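Local structure of putative flagellar hook-associated protein (Vibrio parahaemolyticus, 3PWX) at residues E95-F100 against K104-A109. The protein probably serves as a structural component of the bacterial flagellum, as a hook-associated member of the flagellin family. Sequence-based numbering, arbitrary orientation.
Sequences EGHFLF and KTDTAA. With MG (magnesium ion), chain C.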
loop_
_atom_site.group_PDB
_atom_site.type_symbol
_atom_site.label_atom_id
_atom_site.label_comp_id
_atom_site.label_asym_id
_atom_site.label_seq_id
_atom_site.Cartn_x
_atom_site.Cartn_y
_atom_site.Cartn_z
ATOM N N GLU A 95 20.388 9.887 6.943
ATOM C CA GLU A 95 20.345 11.042 6.020
ATOM C C GLU A 95 20.020 12.339 6.753
ATOM O O GLU A 95 20.314 13.409 6.254
ATOM C CB GLU A 95 19.306 10.852 4.919
ATOM C CG GLU A 95 18.964 9.395 4.566
ATOM C CD GLU A 95 17.652 9.298 3.785
ATOM O OE1 GLU A 95 16.623 8.832 4.367
ATOM O OE2 GLU A 95 17.660 9.731 2.589
ATOM N N GLY A 96 19.420 12.244 7.941
ATOM C CA GLY A 96 18.904 13.419 8.619
ATOM C C GLY A 96 17.403 13.654 8.506
ATOM O O GLY A 96 16.926 14.702 8.898
ATOM N N HIS A 97 16.639 12.684 8.020
ATOM C CA HIS A 97 15.205 12.877 7.936
ATOM C C HIS A 97 14.450 12.536 9.222
ATOM O O HIS A 97 14.801 11.560 9.908
ATOM C CB HIS A 97 14.671 12.080 6.738
ATOM C CG HIS A 97 15.223 12.565 5.435
ATOM N ND1 HIS A 97 15.667 11.714 4.450
ATOM C CD2 HIS A 97 15.429 13.824 4.965
ATOM C CE1 HIS A 97 16.098 12.424 3.420
ATOM N NE2 HIS A 97 15.977 13.702 3.714
ATOM N N PHE A 98 13.424 13.320 9.569
ATOM C CA PHE A 98 12.621 12.999 10.757
ATOM C C PHE A 98 11.678 11.819 10.540
ATOM O O PHE A 98 10.737 11.888 9.812
ATOM C CB PHE A 98 11.897 14.216 11.328
ATOM C CG PHE A 98 12.823 15.220 11.925
ATOM C CD1 PHE A 98 13.304 15.060 13.230
ATOM C CD2 PHE A 98 13.275 16.288 11.168
ATOM C CE1 PHE A 98 14.212 16.004 13.782
ATOM C CE2 PHE A 98 14.160 17.219 11.711
ATOM C CZ PHE A 98 14.631 17.085 13.010
ATOM N N LEU A 99 11.956 10.720 11.214
ATOM C CA LEU A 99 11.218 9.486 11.069
ATOM C C LEU A 99 9.709 9.626 11.280
ATOM O O LEU A 99 8.920 8.903 10.727
ATOM C CB LEU A 99 11.814 8.527 12.119
ATOM C CG LEU A 99 12.733 7.385 11.635
ATOM C CD1 LEU A 99 13.630 7.736 10.394
ATOM C CD2 LEU A 99 13.571 6.782 12.827
ATOM N N PHE A 100 9.302 10.556 12.124
ATOM C CA PHE A 100 7.935 10.466 12.686
ATOM C C PHE A 100 7.125 11.675 12.403
ATOM O O PHE A 100 6.058 11.838 13.054
ATOM C CB PHE A 100 7.900 10.236 14.221
ATOM C CG PHE A 100 8.306 8.884 14.623
ATOM C CD1 PHE A 100 9.425 8.700 15.405
ATOM C CD2 PHE A 100 7.572 7.740 14.199
ATOM C CE1 PHE A 100 9.798 7.434 15.794
ATOM C CE2 PHE A 100 7.974 6.498 14.549
ATOM C CZ PHE A 100 9.095 6.344 15.367
ATOM N N LYS A 104 6.473 16.008 6.463
ATOM C CA LYS A 104 7.322 17.185 6.752
ATOM C C LYS A 104 8.706 16.687 7.272
ATOM O O LYS A 104 9.031 16.877 8.466
ATOM C CB LYS A 104 6.661 18.073 7.803
ATOM C CG LYS A 104 5.289 18.641 7.528
ATOM C CD LYS A 104 5.007 19.613 8.671
ATOM C CE LYS A 104 3.708 20.377 8.557
ATOM N NZ LYS A 104 3.729 21.488 9.584
ATOM N N THR A 105 9.485 16.055 6.382
ATOM C CA THR A 105 10.644 15.220 6.721
ATOM C C THR A 105 11.842 15.986 7.287
ATOM O O THR A 105 12.700 15.386 7.953
ATOM C CB THR A 105 11.135 14.405 5.499
ATOM O OG1 THR A 105 11.149 15.261 4.357
ATOM C CG2 THR A 105 10.188 13.152 5.147
ATOM N N ASP A 106 11.921 17.299 7.029
ATOM C CA ASP A 106 12.956 18.144 7.644
ATOM C C ASP A 106 12.475 18.925 8.875
ATOM O O ASP A 106 13.169 19.749 9.432
ATOM C CB ASP A 106 13.556 19.071 6.599
ATOM C CG ASP A 106 14.162 18.307 5.457
ATOM O OD1 ASP A 106 15.184 17.622 5.673
ATOM O OD2 ASP A 106 13.604 18.365 4.335
ATOM N N THR A 107 11.270 18.664 9.309
ATOM C CA THR A 107 10.815 19.360 10.451
ATOM C C THR A 107 10.614 18.378 11.630
ATOM O O THR A 107 10.025 17.314 11.456
ATOM C CB THR A 107 9.649 20.344 10.111
ATOM O OG1 THR A 107 8.542 20.115 10.963
ATOM C CG2 THR A 107 9.162 20.181 8.709
ATOM N N ALA A 108 11.192 18.737 12.797
ATOM C CA ALA A 108 11.047 17.984 14.050
ATOM C C ALA A 108 9.587 17.710 14.314
ATOM O O ALA A 108 8.770 18.578 14.121
ATOM C CB ALA A 108 11.597 18.791 15.163
ATOM N N ALA A 109 9.237 16.508 14.753
ATOM C CA ALA A 109 7.822 16.139 14.999
ATOM C C ALA A 109 7.221 16.922 16.165
ATOM O O ALA A 109 6.021 17.254 16.143
ATOM C CB ALA A 109 7.723 14.693 15.290
HETATM MG MG MG C . 16.105 15.508 2.352
HETATM O O HOH W 1 13.858 16.008 2.792
HETATM O O HOH W 2 16.656 16.669 3.916
HETATM O O HOH W 3 17.915 14.932 2.545
#
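A surface magnesium site and a type I beta turn meet where His-97 and Phe-98 run beside Lys-104 to Thr-107, in the loop that leads from helix 71-89 to strand 110-111. The site illustrates outer-sphere coordination: of the two segments, His-97 alone supplies a direct ligand, and neighbouring side chains hold two of the ion's three waters. His-97 NE2 coordinates magnesium at 2.3 Å, alongside these waters. The other ring nitrogen, ND1, donates to Glu-95 OE1, from above the carboxylate plane, which fixes the rotation of the imidazole and leaves NE2 to the metal. Asp-106 lies beside His-97 and points the same way, its carboxylate plane turned well away from the ring plane, with OD1 in the ring plane near the CD2 edge. The carboxylate stays in the second shell, OD1 accepting from one metal-bound water and OD2 from another, which also bonds Thr-105 OG1; its negative charge probably helps stabilise the hydrated cation.

The turn, closed by Thr-107 N to Lys-104 O at 3.0 Å, is pinned to the preceding segment by Phe-98 N, which donates almost straight (173°) to Thr-105 O, 2.7 Å away and in the carbonyl plane. With CG beside the backbone N (chi1 -68°), the Phe-98 ring lies against the chain leaving the turn. Asp-106 O sits at its edge, 3.5 Å from CE2, while a CH-pi contact covers one face: Ala-108 CA stands 3.6 Å from the Phe-98 ring centroid, only 6° off the normal.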